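Local coordinates for uncharacterized protein PH0321 (Pyrococcus horikoshii, PDB 3BS4), which is of unknown function but probably belongs to the KaiC-like family, with a RecA-type fold, and was crystallised with an unidentified peptide bound, at residues P157-A168 and D194-R204; S32-Y40 and Y241-K249. All coordinates share one frame; numbering follows the deposited sequence.

Interaction 1 of 2, residues P157-A168 and D194-R204; sequences PEETLRYLETSA and DKRVLLSVYRR
Arg204 and Glu165 form a salt bridge at the C-terminal end of the contact, with Arg204 NH2 2.8 Å from Glu165 OE1. The N-H points almost straight at the oxygen (161°), within the guanidinium plane and on the anti lone pair; NH1 adds a weak bond to the same OE1. A bend at chi2 (59°) brings the carboxylate of Glu165 across to this edge. On its own helix Arg204 NE donates to Ser200 OG at 3.0 Å, while a water accepts from NH2, donates to Leu161 O and meets Ser200 OG, so the guanidinium is fixed at several points, with Leu164 O over one face. Replacing Arg204 by alanine is likely to leave Glu165 without its countercharge, uncover Leu164 CB and take one of the water's three partners. Toward the N-terminal end, Arg196 NH2 makes a second salt bridge to Glu158 OE2 (2.8 Å), its hydrogen bond weak through poor alignment, and Leu161 CD1 lies 4.1 Å above the centre of the Arg196 guanidinium. Asp194 OD2 caps its helix by accepting from Val197 N at 2.9 Å; Asp194 OD1 lies 3.4 Å from Pro157 CG. Between the polar ends, packing is knobs-into-holes: Val197 fits among Pro157, Thr160, Leu161 and Leu164, and Leu164 among Val197, Ser200, Val201 and Arg204, its CD1 3.8 Å from Val201 CG1. The helix segments run nearly parallel (12°), their axes 9.6 Å apart. Both helices belong to crossovers between parallel strands of the central sheet. Val197 and Val201 continue inward onto Trp189 and Trp187 of strand 184-190, Val201 also reaches Leu24 of strand 22-27, and Tyr163, on another side of its helix, packs on helix 115-132 and hydrogen-bonds the bound peptide.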
loop_
_atom_site.group_PDB
_atom_site.type_symbol
_atom_site.label_atom_id
_atom_site.label_comp_id
_atom_site.label_asym_id
_atom_site.label_seq_id
_atom_site.Cartn_x
_atom_site.Cartn_y
_atom_site.Cartn_z
ATOM N N PRO A 157 10.341 15.804 8.607
ATOM C CA PRO A 157 10.859 14.476 8.922
ATOM C C PRO A 157 10.687 14.076 10.401
ATOM O O PRO A 157 10.326 12.937 10.701
ATOM C CB PRO A 157 12.341 14.576 8.525
ATOM C CG PRO A 157 12.325 15.620 7.416
ATOM C CD PRO A 157 11.339 16.631 7.892
ATOM N N GLU A 158 10.931 15.017 11.306
ATOM C CA GLU A 158 10.796 14.772 12.728
ATOM C C GLU A 158 9.345 14.414 13.079
ATOM O O GLU A 158 9.087 13.445 13.807
ATOM C CB GLU A 158 11.244 16.019 13.484
ATOM C CG GLU A 158 12.760 16.263 13.392
ATOM C CD GLU A 158 13.261 16.896 12.070
ATOM O OE1 GLU A 158 12.460 17.375 11.216
ATOM O OE2 GLU A 158 14.507 16.927 11.912
ATOM N N GLU A 159 8.407 15.187 12.526
ATOM C CA GLU A 159 6.976 14.932 12.705
ATOM C C GLU A 159 6.577 13.580 12.137
ATOM O O GLU A 159 5.786 12.859 12.752
ATOM C CB GLU A 159 6.139 16.039 12.051
ATOM C CG GLU A 159 6.111 17.336 12.855
ATOM C CD GLU A 159 5.601 18.543 12.075
ATOM O OE1 GLU A 159 5.400 18.470 10.839
ATOM O OE2 GLU A 159 5.410 19.615 12.711
ATOM N N THR A 160 7.127 13.241 10.971
ATOM C CA THR A 160 6.794 11.965 10.320
ATOM C C THR A 160 7.309 10.797 11.152
ATOM O O THR A 160 6.618 9.801 11.337
ATOM C CB THR A 160 7.347 11.932 8.876
ATOM O OG1 THR A 160 6.864 13.085 8.168
ATOM C CG2 THR A 160 6.921 10.662 8.153
ATOM N N LEU A 161 8.510 10.943 11.709
ATOM C CA LEU A 161 9.053 9.886 12.553
ATOM C C LEU A 161 8.207 9.666 13.797
ATOM O O LEU A 161 7.960 8.524 14.181
ATOM C CB LEU A 161 10.510 10.202 12.916
ATOM C CG LEU A 161 11.469 9.972 11.734
ATOM C CD1 LEU A 161 12.787 10.720 11.903
ATOM C CD2 LEU A 161 11.733 8.482 11.505
ATOM N N ARG A 162 7.756 10.750 14.417
ATOM C CA ARG A 162 6.850 10.654 15.578
ATOM C C ARG A 162 5.513 10.070 15.166
ATOM O O ARG A 162 4.948 9.233 15.868
ATOM C CB ARG A 162 6.609 12.028 16.210
ATOM C CG ARG A 162 7.832 12.627 16.836
ATOM C CD ARG A 162 7.452 13.715 17.853
ATOM N NE ARG A 162 6.382 14.600 17.384
ATOM C CZ ARG A 162 6.580 15.776 16.792
ATOM N NH1 ARG A 162 7.814 16.217 16.577
ATOM N NH2 ARG A 162 5.536 16.511 16.413
ATOM N N TYR A 163 5.006 10.517 14.018
ATOM C CA TYR A 163 3.747 9.998 13.482
ATOM C C TYR A 163 3.757 8.473 13.293
ATOM O O TYR A 163 2.789 7.775 13.641
ATOM C CB TYR A 163 3.431 10.705 12.154
ATOM C CG TYR A 163 2.398 9.992 11.345
ATOM C CD1 TYR A 163 1.046 10.056 11.696
ATOM C CD2 TYR A 163 2.772 9.220 10.246
ATOM C CE1 TYR A 163 0.083 9.382 10.957
ATOM C CE2 TYR A 163 1.812 8.532 9.493
ATOM C CZ TYR A 163 0.466 8.627 9.870
ATOM O OH TYR A 163 -0.521 7.964 9.169
ATOM N N LEU A 164 4.859 7.961 12.743
ATOM C CA LEU A 164 5.000 6.523 12.526
ATOM C C LEU A 164 4.924 5.778 13.844
ATOM O O LEU A 164 4.327 4.700 13.908
ATOM C CB LEU A 164 6.307 6.154 11.803
ATOM C CG LEU A 164 6.399 6.620 10.346
ATOM C CD1 LEU A 164 7.853 6.513 9.829
ATOM C CD2 LEU A 164 5.431 5.808 9.473
ATOM N N GLU A 165 5.532 6.351 14.886
ATOM C CA GLU A 165 5.511 5.678 16.185
ATOM C C GLU A 165 4.146 5.785 16.856
ATOM O O GLU A 165 3.621 4.795 17.347
ATOM C CB GLU A 165 6.642 6.165 17.096
ATOM C CG GLU A 165 6.740 5.368 18.423
ATOM C CD GLU A 165 6.974 3.864 18.258
ATOM O OE1 GLU A 165 7.425 3.394 17.182
ATOM O OE2 GLU A 165 6.698 3.126 19.239
ATOM N N THR A 166 3.542 6.961 16.822
ATOM C CA THR A 166 2.197 7.132 17.409
ATOM C C THR A 166 1.175 6.242 16.706
ATOM O O THR A 166 0.273 5.707 17.345
ATOM C CB THR A 166 1.758 8.597 17.329
ATOM O OG1 THR A 166 2.726 9.420 17.999
ATOM C CG2 THR A 166 0.401 8.799 17.986
ATOM N N SER A 167 1.307 6.100 15.386
ATOM C CA SER A 167 0.467 5.173 14.621
ATOM C C SER A 167 0.589 3.766 15.158
ATOM O O SER A 167 -0.402 3.085 15.365
ATOM C CB SER A 167 0.868 5.176 13.147
ATOM O OG SER A 167 0.681 6.445 12.605
ATOM N N ALA A 168 1.821 3.330 15.390
ATOM C CA ALA A 168 2.044 1.971 15.901
ATOM C C ALA A 168 1.409 1.831 17.279
ATOM O O ALA A 168 0.794 0.809 17.580
ATOM C CB ALA A 168 3.524 1.652 15.950
ATOM N N ASP A 194 14.019 11.359 2.507
ATOM C CA ASP A 194 14.614 11.493 3.843
ATOM C C ASP A 194 15.090 10.144 4.334
ATOM O O ASP A 194 14.290 9.241 4.558
ATOM C CB ASP A 194 13.633 12.096 4.848
ATOM C CG ASP A 194 14.299 12.406 6.184
ATOM O OD1 ASP A 194 14.794 13.540 6.356
ATOM O OD2 ASP A 194 14.384 11.493 7.040
ATOM N N LYS A 195 16.399 10.012 4.519
ATOM C CA LYS A 195 16.973 8.718 4.857
ATOM C C LYS A 195 16.546 8.220 6.229
ATOM O O LYS A 195 16.396 7.001 6.434
ATOM C CB LYS A 195 18.496 8.752 4.751
ATOM C CG LYS A 195 19.023 8.977 3.326
ATOM C CD LYS A 195 20.476 8.513 3.171
ATOM C CE LYS A 195 21.429 9.229 4.131
ATOM N NZ LYS A 195 22.639 8.392 4.419
ATOM N N ARG A 196 16.357 9.147 7.177
ATOM C CA ARG A 196 15.929 8.750 8.524
ATOM C C ARG A 196 14.529 8.173 8.521
ATOM O O ARG A 196 14.255 7.178 9.194
ATOM C CB ARG A 196 15.985 9.914 9.508
ATOM C CG ARG A 196 17.393 10.330 9.850
ATOM C CD ARG A 196 17.387 11.263 11.052
ATOM N NE ARG A 196 16.630 12.479 10.771
ATOM C CZ ARG A 196 16.081 13.252 11.702
ATOM N NH1 ARG A 196 16.189 12.945 12.991
ATOM N NH2 ARG A 196 15.412 14.333 11.339
ATOM N N VAL A 197 13.628 8.806 7.788
ATOM C CA VAL A 197 12.257 8.285 7.735
ATOM C C VAL A 197 12.239 6.946 6.994
ATOM O O VAL A 197 11.548 5.996 7.387
ATOM C CB VAL A 197 11.260 9.282 7.094
ATOM C CG1 VAL A 197 9.851 8.669 7.095
ATOM C CG2 VAL A 197 11.292 10.638 7.816
ATOM N N LEU A 198 13.018 6.855 5.921
ATOM C CA LEU A 198 13.131 5.604 5.197
ATOM C C LEU A 198 13.690 4.487 6.074
ATOM O O LEU A 198 13.261 3.344 5.987
ATOM C CB LEU A 198 14.003 5.823 3.963
ATOM C CG LEU A 198 13.992 4.849 2.801
ATOM C CD1 LEU A 198 12.591 4.484 2.310
ATOM C CD2 LEU A 198 14.820 5.498 1.679
ATOM N N LEU A 199 14.635 4.821 6.956
ATOM C CA LEU A 199 15.162 3.848 7.912
ATOM C C LEU A 199 14.056 3.287 8.814
ATOM O O LEU A 199 14.000 2.086 9.071
ATOM C CB LEU A 199 16.217 4.523 8.784
ATOM C CG LEU A 199 17.407 3.752 9.325
ATOM C CD1 LEU A 199 18.130 2.939 8.225
ATOM C CD2 LEU A 199 18.362 4.748 9.999
ATOM N N SER A 200 13.171 4.159 9.282
ATOM C CA SER A 200 12.080 3.741 10.161
ATOM C C SER A 200 11.095 2.841 9.434
ATOM O O SER A 200 10.657 1.825 9.979
ATOM C CB SER A 200 11.379 4.971 10.753
ATOM O OG SER A 200 10.339 4.603 11.649
ATOM N N VAL A 201 10.744 3.186 8.196
ATOM C CA VAL A 201 9.778 2.341 7.490
ATOM C C VAL A 201 10.383 1.006 7.081
ATOM O O VAL A 201 9.688 -0.013 7.081
ATOM C CB VAL A 201 9.072 3.047 6.283
ATOM C CG1 VAL A 201 8.287 4.274 6.763
ATOM C CG2 VAL A 201 10.056 3.399 5.210
ATOM N N TYR A 202 11.678 0.988 6.738
ATOM C CA TYR A 202 12.342 -0.298 6.493
ATOM C C TYR A 202 12.274 -1.178 7.743
ATOM O O TYR A 202 12.004 -2.391 7.666
ATOM C CB TYR A 202 13.814 -0.091 6.147
ATOM C CG TYR A 202 14.149 0.019 4.675
ATOM C CD1 TYR A 202 13.455 0.892 3.824
ATOM C CD2 TYR A 202 15.203 -0.717 4.138
ATOM C CE1 TYR A 202 13.793 1.000 2.466
ATOM C CE2 TYR A 202 15.536 -0.620 2.784
ATOM C CZ TYR A 202 14.835 0.232 1.956
ATOM O OH TYR A 202 15.216 0.306 0.636
ATOM N N ARG A 203 12.554 -0.579 8.899
ATOM C CA ARG A 203 12.590 -1.360 10.137
ATOM C C ARG A 203 11.214 -1.933 10.469
ATOM O O ARG A 203 11.085 -3.083 10.937
ATOM C CB ARG A 203 13.164 -0.499 11.283
ATOM C CG ARG A 203 13.050 -1.110 12.688
ATOM C CD ARG A 203 13.829 -2.420 12.810
ATOM N NE ARG A 203 15.253 -2.184 12.622
ATOM C CZ ARG A 203 16.203 -3.101 12.790
ATOM N NH1 ARG A 203 15.898 -4.342 13.174
ATOM N NH2 ARG A 203 17.470 -2.767 12.593
ATOM N N ARG A 204 10.174 -1.145 10.215
ATOM C CA ARG A 204 8.816 -1.529 10.586
ATOM C C ARG A 204 8.249 -2.617 9.679
ATOM O O ARG A 204 7.429 -3.445 10.111
ATOM C CB ARG A 204 7.908 -0.295 10.573
ATOM C CG ARG A 204 8.229 0.656 11.707
ATOM C CD ARG A 204 7.478 1.956 11.556
ATOM N NE ARG A 204 7.965 2.964 12.495
ATOM C CZ ARG A 204 7.683 2.969 13.800
ATOM N NH1 ARG A 204 6.911 2.030 14.338
ATOM N NH2 ARG A 204 8.169 3.925 14.579
HETATM O O HOH W 1 9.672 6.281 13.763
#

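Interaction 2 of 2, residues S32-Y40 and Y241-K249; sequences SRGKDILFY and YEFKGNEPK
Tyr241, Phe243 and Pro248 of a beta hairpin pack on Arg33, Ile37 and Tyr40 at the start of helix 34-47, which follows a loop in the place that probably corresponds to the P-loop of RecA-like folds. The hairpin closes through a type II' turn from Lys244 to Glu247, with Gly245 at positive phi. One direct hydrogen bond crosses: Tyr241 OH donates to Ser32 O at 2.5 Å, approaching from above the carbonyl plane. The charged contact is a cation-pi stack, in which the Arg33 guanidinium lies almost flat on Phe243, planes at 16° and CZ 3.9 Å from the ring centroid. Asp36 holds that guanidinium by its edge, OD2 accepting from Arg33 NE at 2.8 Å, and Arg70 pairs with the other carboxylate oxygen. Three waters join the segments: two accept from Arg33 NH2, one donating to Gly245 O and the other to Asn246 OD1, and a third donates to both Asp36 O and Asn246 O. The apolar part consists of CH-pi contacts and aliphatic packing. Ile37 CD1 sits over a face of Tyr241, 3.8 Å from the centroid, while its CG1 touches Phe243 and Pro248. With CG anti to the backbone N (chi1 179°), the Tyr40 ring lies against the turn end of the hairpin, by Asn246 to Pro248, and Pro248 CD rests over its centre, 3.5 Å from the centroid.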
loop_
_atom_site.group_PDB
_atom_site.type_symbol
_atom_site.label_atom_id
_atom_site.label_comp_id
_atom_site.label_asym_id
_atom_site.label_seq_id
_atom_site.Cartn_x
_atom_site.Cartn_y
_atom_site.Cartn_z
ATOM N N SER A 32 11.880 3.230 -12.631
ATOM C CA SER A 32 11.768 1.779 -12.372
ATOM C C SER A 32 10.338 1.252 -12.489
ATOM O O SER A 32 10.132 0.048 -12.659
ATOM C CB SER A 32 12.330 1.431 -10.994
ATOM O OG SER A 32 11.466 1.886 -9.955
ATOM N N ARG A 33 9.358 2.145 -12.346
ATOM C CA ARG A 33 7.947 1.764 -12.376
ATOM C C ARG A 33 7.566 0.737 -11.300
ATOM O O ARG A 33 6.623 -0.026 -11.473
ATOM C CB ARG A 33 7.541 1.276 -13.770
ATOM C CG ARG A 33 7.511 2.408 -14.785
ATOM C CD ARG A 33 7.218 1.910 -16.193
ATOM N NE ARG A 33 5.900 1.279 -16.288
ATOM C CZ ARG A 33 5.476 0.572 -17.330
ATOM N NH1 ARG A 33 6.255 0.397 -18.395
ATOM N NH2 ARG A 33 4.266 0.037 -17.302
ATOM N N GLY A 34 8.288 0.728 -10.177
ATOM C CA GLY A 34 7.895 -0.120 -9.048
ATOM C C GLY A 34 6.472 0.159 -8.583
ATOM O O GLY A 34 5.772 -0.725 -8.107
ATOM N N LYS A 35 6.037 1.398 -8.730
ATOM C CA LYS A 35 4.664 1.767 -8.387
ATOM C C LYS A 35 3.668 0.959 -9.216
ATOM O O LYS A 35 2.632 0.508 -8.712
ATOM C CB LYS A 35 4.477 3.281 -8.588
ATOM C CG LYS A 35 3.075 3.830 -8.450
ATOM C CD LYS A 35 3.066 5.360 -8.365
ATOM C CE LYS A 35 3.892 6.050 -9.466
ATOM N NZ LYS A 35 3.814 7.545 -9.367
ATOM N N ASP A 36 3.997 0.748 -10.486
ATOM C CA ASP A 36 3.122 -0.044 -11.364
ATOM C C ASP A 36 3.060 -1.512 -10.951
ATOM O O ASP A 36 2.041 -2.171 -11.161
ATOM C CB ASP A 36 3.577 0.057 -12.823
ATOM C CG ASP A 36 3.184 1.367 -13.473
ATOM O OD1 ASP A 36 2.234 2.035 -12.975
ATOM O OD2 ASP A 36 3.808 1.704 -14.515
ATOM N N ILE A 37 4.134 -2.033 -10.350
ATOM C CA ILE A 37 4.107 -3.406 -9.835
ATOM C C ILE A 37 3.090 -3.465 -8.689
ATOM O O ILE A 37 2.273 -4.395 -8.610
ATOM C CB ILE A 37 5.498 -3.902 -9.364
ATOM C CG1 ILE A 37 6.448 -3.998 -10.566
ATOM C CG2 ILE A 37 5.375 -5.251 -8.694
ATOM C CD1 ILE A 37 7.853 -4.321 -10.180
ATOM N N LEU A 38 3.124 -2.454 -7.815
ATOM C CA LEU A 38 2.178 -2.427 -6.702
ATOM C C LEU A 38 0.735 -2.274 -7.181
ATOM O O LEU A 38 -0.158 -2.949 -6.638
ATOM C CB LEU A 38 2.518 -1.332 -5.686
ATOM C CG LEU A 38 1.703 -1.467 -4.393
ATOM C CD1 LEU A 38 1.768 -2.881 -3.819
ATOM C CD2 LEU A 38 2.174 -0.515 -3.354
ATOM N N PHE A 39 0.496 -1.410 -8.169
ATOM C CA PHE A 39 -0.868 -1.285 -8.711
ATOM C C PHE A 39 -1.325 -2.591 -9.353
ATOM O O PHE A 39 -2.489 -2.969 -9.247
ATOM C CB PHE A 39 -0.989 -0.102 -9.670
ATOM C CG PHE A 39 -1.275 1.203 -8.970
ATOM C CD1 PHE A 39 -2.565 1.506 -8.532
ATOM C CD2 PHE A 39 -0.266 2.135 -8.774
ATOM C CE1 PHE A 39 -2.845 2.727 -7.886
ATOM C CE2 PHE A 39 -0.529 3.358 -8.121
ATOM C CZ PHE A 39 -1.820 3.652 -7.680
ATOM N N TYR A 40 -0.403 -3.301 -9.990
ATOM C CA TYR A 40 -0.742 -4.615 -10.518
ATOM C C TYR A 40 -1.214 -5.568 -9.421
ATOM O O TYR A 40 -2.270 -6.189 -9.545
ATOM C CB TYR A 40 0.448 -5.195 -11.276
ATOM C CG TYR A 40 0.170 -6.569 -11.819
ATOM C CD1 TYR A 40 -0.561 -6.732 -12.995
ATOM C CD2 TYR A 40 0.615 -7.709 -11.135
ATOM C CE1 TYR A 40 -0.831 -7.998 -13.488
ATOM C CE2 TYR A 40 0.350 -8.996 -11.629
ATOM C CZ TYR A 40 -0.379 -9.116 -12.807
ATOM O OH TYR A 40 -0.661 -10.377 -13.296
ATOM N N TYR A 241 13.192 -7.090 -14.409
ATOM C CA TYR A 241 11.808 -7.161 -14.888
ATOM C C TYR A 241 11.517 -6.228 -16.054
ATOM O O TYR A 241 12.261 -5.273 -16.318
ATOM C CB TYR A 241 10.790 -6.955 -13.745
ATOM C CG TYR A 241 10.833 -5.588 -13.080
ATOM C CD1 TYR A 241 10.024 -4.553 -13.536
ATOM C CD2 TYR A 241 11.653 -5.359 -11.980
ATOM C CE1 TYR A 241 10.061 -3.285 -12.938
ATOM C CE2 TYR A 241 11.679 -4.122 -11.354
ATOM C CZ TYR A 241 10.889 -3.094 -11.846
ATOM O OH TYR A 241 10.922 -1.865 -11.213
ATOM N N GLU A 242 10.457 -6.559 -16.775
ATOM C CA GLU A 242 9.865 -5.668 -17.765
ATOM C C GLU A 242 8.360 -5.831 -17.694
ATOM O O GLU A 242 7.867 -6.577 -16.861
ATOM C CB GLU A 242 10.376 -5.978 -19.165
ATOM C CG GLU A 242 10.166 -7.389 -19.605
ATOM C CD GLU A 242 11.005 -7.742 -20.834
ATOM O OE1 GLU A 242 11.713 -6.868 -21.389
ATOM O OE2 GLU A 242 10.933 -8.909 -21.234
ATOM N N PHE A 243 7.641 -5.123 -18.556
ATOM C CA PHE A 243 6.182 -5.185 -18.526
ATOM C C PHE A 243 5.656 -5.693 -19.845
ATOM O O PHE A 243 6.108 -5.264 -20.898
ATOM C CB PHE A 243 5.610 -3.805 -18.233
ATOM C CG PHE A 243 6.003 -3.274 -16.875
ATOM C CD1 PHE A 243 5.207 -3.532 -15.759
ATOM C CD2 PHE A 243 7.170 -2.545 -16.707
ATOM C CE1 PHE A 243 5.568 -3.050 -14.486
ATOM C CE2 PHE A 243 7.542 -2.064 -15.442
ATOM C CZ PHE A 243 6.736 -2.316 -14.332
ATOM N N LYS A 244 4.708 -6.616 -19.778
ATOM C CA LYS A 244 3.937 -6.987 -20.959
ATOM C C LYS A 244 2.553 -6.388 -20.761
ATOM O O LYS A 244 1.743 -6.918 -20.005
ATOM C CB LYS A 244 3.866 -8.501 -21.062
ATOM C CG LYS A 244 3.148 -8.994 -22.313
ATOM C CD LYS A 244 3.029 -10.502 -22.314
ATOM C CE LYS A 244 2.316 -10.962 -23.587
ATOM N NZ LYS A 244 2.735 -12.352 -23.955
ATOM N N GLY A 245 2.295 -5.264 -21.415
ATOM C CA GLY A 245 1.103 -4.478 -21.092
ATOM C C GLY A 245 1.292 -4.013 -19.660
ATOM O O GLY A 245 2.284 -3.366 -19.344
ATOM N N ASN A 246 0.360 -4.375 -18.785
ATOM C CA ASN A 246 0.476 -4.003 -17.377
ATOM C C ASN A 246 1.094 -5.073 -16.491
ATOM O O ASN A 246 1.328 -4.838 -15.298
ATOM C CB ASN A 246 -0.890 -3.595 -16.843
ATOM C CG ASN A 246 -1.363 -2.280 -17.422
ATOM O OD1 ASN A 246 -0.578 -1.337 -17.614
ATOM N ND2 ASN A 246 -2.654 -2.203 -17.704
ATOM N N GLU A 247 1.367 -6.240 -17.068
ATOM C CA GLU A 247 1.833 -7.386 -16.293
ATOM C C GLU A 247 3.341 -7.356 -16.130
ATOM O O GLU A 247 4.065 -7.369 -17.133
ATOM C CB GLU A 247 1.439 -8.709 -16.960
ATOM C CG GLU A 247 1.710 -9.935 -16.091
ATOM C CD GLU A 247 1.481 -11.235 -16.840
ATOM O OE1 GLU A 247 1.205 -11.174 -18.062
ATOM O OE2 GLU A 247 1.572 -12.312 -16.203
ATOM N N PRO A 248 3.825 -7.339 -14.871
ATOM C CA PRO A 248 5.266 -7.370 -14.677
ATOM C C PRO A 248 5.774 -8.774 -14.935
ATOM O O PRO A 248 5.177 -9.760 -14.482
ATOM C CB PRO A 248 5.455 -7.036 -13.185
ATOM C CG PRO A 248 4.092 -6.823 -12.619
ATOM C CD PRO A 248 3.089 -7.339 -13.590
ATOM N N LYS A 249 6.877 -8.854 -15.667
ATOM C CA LYS A 249 7.492 -10.117 -16.003
ATOM C C LYS A 249 8.890 -10.139 -15.386
ATOM O O LYS A 249 9.742 -9.339 -15.762
ATOM C CB LYS A 249 7.558 -10.246 -17.522
ATOM C CG LYS A 249 6.194 -10.260 -18.224
ATOM C CD LYS A 249 5.328 -11.405 -17.693
ATOM C CE LYS A 249 4.469 -12.015 -18.781
ATOM N NZ LYS A 249 5.329 -12.706 -19.785
HETATM O O HOH W 2 1.877 -0.831 -15.853
HETATM O O HOH W 3 3.842 -1.174 -19.868
HETATM O O HOH W 4 2.059 -2.792 -13.978
#

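Overall arrangement
Interactions 1 and 2 lie about 27 Å apart between centres, about 11 Å at their nearest atoms, and do not touch. The central mixed sheet links them. Strand 184-190 takes helix 195-204 of interaction 1 on one side and, through Leu188 and Phe186, Lys35 and Leu38 of segment 32-40 on the other. Along the chain, interaction 1 is nested inside the loop closed by interaction 2. Interaction 1 thus pairs two crossover helices beside the parallel core, whereas interaction 2 folds the C-terminal hairpin, at the antiparallel edge of the sheet, back onto the first crossover helix.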